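Local coordinates for hydrogenase (NiFe) small subunit HydA (Allochromatium vinosum, PDB 3MYR) that carries the iron-sulfur clusters of a heterodimeric [NiFe] hydrogenase and, paired with the large subunit, passes electrons between the hydrogen-converting centre and an acceptor, at the interface of chains A and B. Coordinates in Å, arbitrary orientation; residue numbers count along the deposited sequence, not the author numbering. Chains: chain A, Hydrogenase (NiFe) small subunit HydA; chain B, Nickel-dependent hydrogenase large subunit.

Contact 1: the interface of chains A and B. Residues chain A 203, 245, 262; chain B 54, 217-218, 468.
A:Tyr262 reaches across the subunit boundary of this [NiFe] hydrogenase heterodimer and meets two tryptophans of the large subunit in different ways. The indole of B:Trp468 stands upright on its ring, the planes 83° apart, with the outer edge, CZ2 and CH2, pointing into the phenol face; CZ2 lies 3.5 Å from A:Tyr262 CG, and CH2 sits over the ring centre. CG of B:Trp468 lies anti to the backbone N (chi1 178°), which extends the indole towards the small subunit. Its pyrrole N-H, NE1, points to water 1, which also bonds the carbonyl O of A:Tyr262, so the same tyrosine is held at both side chain and backbone. Tryptophan suits both places by joining a wide ring to an N-H donor at its edge.

At the far end of the phenol, the hydroxyl OH accepts a hydrogen bond from NE1 of B:Trp54 (3.0 Å). The oxygen lies almost in the indole plane, in the general direction of the N-H. OH also pairs with the imidazole NE2 of A:His245 at 2.7 Å, nearly straight (168° at H) and at the edge of that ring; which of the two donates is not settled. Tyrosine suits this place because its ring offers a face while its hydroxyl can both accept and donate. A:His245, a flat ring with nitrogen at its rim, also presents a face to the six-membered ring edge of B:Trp54.

A:Phe203 packs beside them. B:Val218 CG1, a compact methyl, rests over the centre of its ring, 3.8 Å from the centroid, while the rim atom CE2 presses on a face of the B:Trp468 indole, 3.8 Å from CH2.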
ATOM      1  N   PHE A 203       1.816  -7.838  26.943  1.00 21.88           N
ATOM      2  CA  PHE A 203       2.521  -6.797  26.224  1.00 21.09           C
ATOM      3  C   PHE A 203       2.919  -5.581  27.028  1.00 22.35           C
ATOM      4  O   PHE A 203       3.765  -4.746  26.558  1.00 20.24           O
ATOM      5  CB  PHE A 203       1.761  -6.430  24.926  1.00 18.90           C
ATOM      6  CG  PHE A 203       1.566  -7.612  24.062  1.00 20.81           C
ATOM      7  CD1 PHE A 203       2.587  -8.046  23.221  1.00 19.87           C
ATOM      8  CD2 PHE A 203       0.395  -8.381  24.165  1.00 21.03           C
ATOM      9  CE1 PHE A 203       2.443  -9.218  22.478  1.00 23.83           C
ATOM     10  CE2 PHE A 203       0.253  -9.508  23.411  1.00 23.46           C
ATOM     11  CZ  PHE A 203       1.299  -9.949  22.588  1.00 20.80           C
ATOM     12  N   HIS A 245       6.907  -6.835  20.153  1.00 17.09           N
ATOM     13  CA  HIS A 245       6.071  -7.897  19.616  1.00 15.99           C
ATOM     14  C   HIS A 245       6.920  -9.134  19.354  1.00 16.37           C
ATOM     15  O   HIS A 245       8.006  -9.018  18.779  1.00 16.88           O
ATOM     16  CB  HIS A 245       5.348  -7.431  18.276  1.00 14.75           C
ATOM     17  CG  HIS A 245       4.218  -8.335  17.888  1.00 19.00           C
ATOM     18  ND1 HIS A 245       4.420  -9.563  17.294  1.00 16.31           N
ATOM     19  CD2 HIS A 245       2.886  -8.256  18.146  1.00 15.85           C
ATOM     20  CE1 HIS A 245       3.257 -10.172  17.147  1.00 21.70           C
ATOM     21  NE2 HIS A 245       2.311  -9.403  17.654  1.00 17.26           N
ATOM     22  N   TYR A 262       0.614 -16.529  18.605  1.00 20.10           N
ATOM     23  CA  TYR A 262       0.800 -16.234  20.016  1.00 23.52           C
ATOM     24  C   TYR A 262       0.960 -17.486  20.879  1.00 25.87           C
ATOM     25  O   TYR A 262       0.837 -17.392  22.066  1.00 23.85           O
ATOM     26  CB  TYR A 262      -0.327 -15.343  20.531  1.00 22.30           C
ATOM     27  CG  TYR A 262      -0.326 -14.013  19.790  1.00 22.92           C
ATOM     28  CD1 TYR A 262       0.619 -13.037  20.099  1.00 15.16           C
ATOM     29  CD2 TYR A 262      -1.261 -13.743  18.761  1.00 15.93           C
ATOM     30  CE1 TYR A 262       0.673 -11.823  19.383  1.00 16.87           C
ATOM     31  CE2 TYR A 262      -1.205 -12.505  18.018  1.00 19.26           C
ATOM     32  CZ  TYR A 262      -0.255 -11.575  18.346  1.00 16.85           C
ATOM     33  OH  TYR A 262      -0.268 -10.343  17.759  1.00 17.56           O
TER
ATOM     34  N   TRP B  54      -4.777  -9.990  12.147  1.00 18.58           N
ATOM     35  CA  TRP B  54      -4.212  -8.732  11.732  1.00 16.99           C
ATOM     36  C   TRP B  54      -2.955  -8.963  10.928  1.00 17.90           C
ATOM     37  O   TRP B  54      -2.697  -8.196   9.993  1.00 16.43           O
ATOM     38  CB  TRP B  54      -3.943  -7.740  12.857  1.00 14.24           C
ATOM     39  CG  TRP B  54      -2.807  -8.214  13.723  1.00 20.01           C
ATOM     40  CD1 TRP B  54      -2.915  -8.957  14.888  1.00 20.12           C
ATOM     41  CD2 TRP B  54      -1.406  -8.023  13.511  1.00 17.50           C
ATOM     42  NE1 TRP B  54      -1.682  -9.241  15.380  1.00 17.92           N
ATOM     43  CE2 TRP B  54      -0.731  -8.693  14.577  1.00 18.60           C
ATOM     44  CE3 TRP B  54      -0.636  -7.414  12.487  1.00 18.11           C
ATOM     45  CZ2 TRP B  54       0.690  -8.745  14.682  1.00 19.28           C
ATOM     46  CZ3 TRP B  54       0.802  -7.469  12.594  1.00 16.34           C
ATOM     47  CH2 TRP B  54       1.429  -8.139  13.663  1.00 18.41           C
ATOM     48  N   PHE B 217       0.915  -5.135  15.447  1.00 20.28           N
ATOM     49  CA  PHE B 217      -0.258  -4.651  16.168  1.00 20.14           C
ATOM     50  C   PHE B 217      -0.642  -5.708  17.170  1.00 20.51           C
ATOM     51  O   PHE B 217      -0.135  -6.786  17.111  1.00 17.21           O
ATOM     52  CB  PHE B 217      -1.437  -4.393  15.220  1.00 19.42           C
ATOM     53  CG  PHE B 217      -1.159  -3.312  14.258  1.00 23.97           C
ATOM     54  CD1 PHE B 217      -1.376  -1.989  14.618  1.00 25.28           C
ATOM     55  CD2 PHE B 217      -0.491  -3.611  13.052  1.00 20.47           C
ATOM     56  CE1 PHE B 217      -0.932  -0.965  13.768  1.00 29.37           C
ATOM     57  CE2 PHE B 217      -0.123  -2.629  12.159  1.00 26.03           C
ATOM     58  CZ  PHE B 217      -0.329  -1.289  12.506  1.00 28.03           C
ATOM     59  N   VAL B 218      -1.422  -5.363  18.189  1.00 20.26           N
ATOM     60  CA  VAL B 218      -2.054  -6.430  18.960  1.00 21.87           C
ATOM     61  C   VAL B 218      -3.506  -6.101  19.246  1.00 22.05           C
ATOM     62  O   VAL B 218      -3.876  -4.917  19.460  1.00 20.22           O
ATOM     63  CB  VAL B 218      -1.430  -6.711  20.354  1.00 23.71           C
ATOM     64  CG1 VAL B 218      -0.290  -7.517  20.221  1.00 29.60           C
ATOM     65  CG2 VAL B 218      -1.092  -5.413  21.067  1.00 18.40           C
ATOM     66  N   TRP B 468      -7.634 -11.294  26.526  1.00 27.58           N
ATOM     67  CA  TRP B 468      -6.570 -11.870  25.675  1.00 26.23           C
ATOM     68  C   TRP B 468      -6.725 -13.382  25.450  1.00 27.83           C
ATOM     69  O   TRP B 468      -6.470 -13.864  24.360  1.00 28.10           O
ATOM     70  CB  TRP B 468      -5.192 -11.558  26.270  1.00 25.95           C
ATOM     71  CG  TRP B 468      -4.070 -12.150  25.468  1.00 24.50           C
ATOM     72  CD1 TRP B 468      -3.266 -13.219  25.810  1.00 24.01           C
ATOM     73  CD2 TRP B 468      -3.657 -11.730  24.133  1.00 17.22           C
ATOM     74  NE1 TRP B 468      -2.373 -13.461  24.758  1.00 21.35           N
ATOM     75  CE2 TRP B 468      -2.592 -12.551  23.745  1.00 21.09           C
ATOM     76  CE3 TRP B 468      -4.116 -10.738  23.236  1.00 21.33           C
ATOM     77  CZ2 TRP B 468      -1.970 -12.435  22.475  1.00 18.59           C
ATOM     78  CZ3 TRP B 468      -3.460 -10.592  21.962  1.00 18.52           C
ATOM     79  CH2 TRP B 468      -2.422 -11.442  21.615  1.00 18.33           C
TER
HETATM   80  O   HOH W   1      -0.442 -15.943  24.505  1.00 46.09           O

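Contact 2: the interface of chains A and B. Residues chain A 89-92; chain B 362-364.
A:Gly90 lies against the phenol ring of B:Tyr364, its CA over the centre of one face and 3.7 Å from the ring centroid. With no side chain, the glycine lets its backbone settle directly on the aromatic surface, and its positive phi (78°) is one that glycine adopts easily. Two polar links flank this CH-pi contact. The carbonyl O of A:Gly90 accepts a hydrogen bond from the backbone N of B:Tyr364 (3.2 Å). At the other end of the glycine, its N bonds water 2 at 2.8 Å, and that water lies 2.8 Å from the phenol OH of B:Tyr364. The tyrosine's chi1 of 63° sets CG between its own backbone N and carbonyl carbon, which brings the ring against the glycine CA while the main-chain N still meets the carbonyl. A leucine here would probably lose the flat face against the glycine CA and leave water 2 without its phenol partner.

B:Pro363 follows a cis peptide bond, a turn that proline tolerates well. Its ring carbon CB approaches the imidazole of A:His91, 3.8 Å from CE1, the two side chains crossing obliquely, so that the compact proline ring packs through carbon against a carbon of the polar one. B:Pro362 adds its CB near the same glycine carbonyl. The proline-rich segment of the large subunit is loop, and it meets the small subunit where the turn at A:Ala89 and A:Gly90 joins strand 87-88 to strand 91-92, just ahead of helix 93-101.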
ATOM      1  N   ALA A  89      -1.452  -7.999 -18.977  1.00 25.04           N
ATOM      2  CA  ALA A  89      -1.618  -7.862 -20.442  1.00 24.82           C
ATOM      3  C   ALA A  89      -2.236  -9.169 -21.105  1.00 26.32           C
ATOM      4  O   ALA A  89      -1.805  -9.601 -22.163  1.00 24.83           O
ATOM      5  CB  ALA A  89      -0.252  -7.515 -21.104  1.00 25.54           C
ATOM      6  N   GLY A  90      -3.135  -9.860 -20.405  1.00 25.24           N
ATOM      7  CA  GLY A  90      -3.737 -11.073 -20.972  1.00 25.26           C
ATOM      8  C   GLY A  90      -2.901 -12.337 -20.941  1.00 25.37           C
ATOM      9  O   GLY A  90      -3.301 -13.308 -21.535  1.00 28.69           O
ATOM     10  N   HIS A  91      -1.719 -12.326 -20.303  1.00 25.48           N
ATOM     11  CA  HIS A  91      -0.909 -13.534 -20.110  1.00 24.35           C
ATOM     12  C   HIS A  91      -0.819 -13.916 -18.625  1.00 23.69           C
ATOM     13  O   HIS A  91      -0.739 -13.036 -17.787  1.00 22.45           O
ATOM     14  CB  HIS A  91       0.503 -13.285 -20.607  1.00 24.29           C
ATOM     15  CG  HIS A  91       0.572 -13.004 -22.067  1.00 29.85           C
ATOM     16  ND1 HIS A  91       0.781 -13.996 -23.002  1.00 36.91           N
ATOM     17  CD2 HIS A  91       0.478 -11.842 -22.759  1.00 35.16           C
ATOM     18  CE1 HIS A  91       0.793 -13.459 -24.213  1.00 37.42           C
ATOM     19  NE2 HIS A  91       0.626 -12.154 -24.093  1.00 36.48           N
ATOM     20  N   SER A  92      -0.685 -15.215 -18.338  1.00 21.28           N
ATOM     21  CA  SER A  92      -0.610 -15.671 -16.973  1.00 22.71           C
ATOM     22  C   SER A  92       0.733 -15.329 -16.408  1.00 21.65           C
ATOM     23  O   SER A  92       1.724 -15.213 -17.123  1.00 23.33           O
ATOM     24  CB  SER A  92      -0.837 -17.198 -16.929  1.00 23.44           C
ATOM     25  OG  SER A  92       0.279 -17.817 -17.552  1.00 24.07           O
TER
ATOM     26  N   PRO B 362      -6.202 -17.051 -20.987  1.00 29.53           N
ATOM     27  CA  PRO B 362      -4.980 -16.460 -21.532  1.00 30.11           C
ATOM     28  C   PRO B 362      -4.423 -17.339 -22.625  1.00 32.70           C
ATOM     29  O   PRO B 362      -4.520 -18.540 -22.522  1.00 34.61           O
ATOM     30  CB  PRO B 362      -4.027 -16.542 -20.358  1.00 29.52           C
ATOM     31  CG  PRO B 362      -4.969 -16.372 -19.120  1.00 28.03           C
ATOM     32  CD  PRO B 362      -6.128 -17.243 -19.523  1.00 29.15           C
ATOM     33  N   PRO B 363      -3.765 -16.772 -23.645  1.00 35.53           N
ATOM     34  CA  PRO B 363      -3.510 -15.352 -23.902  1.00 36.08           C
ATOM     35  C   PRO B 363      -4.806 -14.726 -24.489  1.00 35.78           C
ATOM     36  O   PRO B 363      -5.428 -15.345 -25.314  1.00 36.67           O
ATOM     37  CB  PRO B 363      -2.374 -15.387 -24.950  1.00 37.19           C
ATOM     38  CG  PRO B 363      -2.633 -16.687 -25.718  1.00 39.31           C
ATOM     39  CD  PRO B 363      -3.112 -17.657 -24.645  1.00 37.05           C
ATOM     40  N   TYR B 364      -5.263 -13.582 -23.986  1.00 32.67           N
ATOM     41  CA  TYR B 364      -6.429 -12.972 -24.594  1.00 30.59           C
ATOM     42  C   TYR B 364      -6.162 -11.508 -24.878  1.00 29.55           C
ATOM     43  O   TYR B 364      -5.250 -10.930 -24.290  1.00 27.48           O
ATOM     44  CB  TYR B 364      -7.598 -13.108 -23.654  1.00 30.02           C
ATOM     45  CG  TYR B 364      -7.436 -12.377 -22.316  1.00 28.62           C
ATOM     46  CD1 TYR B 364      -7.141 -13.096 -21.130  1.00 25.20           C
ATOM     47  CD2 TYR B 364      -7.619 -10.988 -22.221  1.00 25.72           C
ATOM     48  CE1 TYR B 364      -7.097 -12.462 -19.900  1.00 24.41           C
ATOM     49  CE2 TYR B 364      -7.554 -10.338 -20.970  1.00 21.89           C
ATOM     50  CZ  TYR B 364      -7.275 -11.078 -19.819  1.00 26.96           C
ATOM     51  OH  TYR B 364      -7.193 -10.467 -18.562  1.00 24.59           O
TER
HETATM   52  O   HOH W   2      -4.625  -9.366 -18.051  1.00 15.72           O

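Contact 1 and contact 2 lie about 41 Å apart, measured between the centres of their C-alpha atoms, and share no residue or secondary-structure element. Both belong to the one boundary between small and large subunits, so they pin the heterodimer at well-separated places. Contact 1 uses the later part of the small subunit, within or close to the sequence region that binds the medial [3Fe-4S] and distal [4Fe-4S] clusters; contact 2 uses the earlier region, which supplies the cysteines of the proximal [4Fe-4S] cluster. Holding both regions against the large subunit probably helps keep the cluster chain in register with the nickel-iron centre.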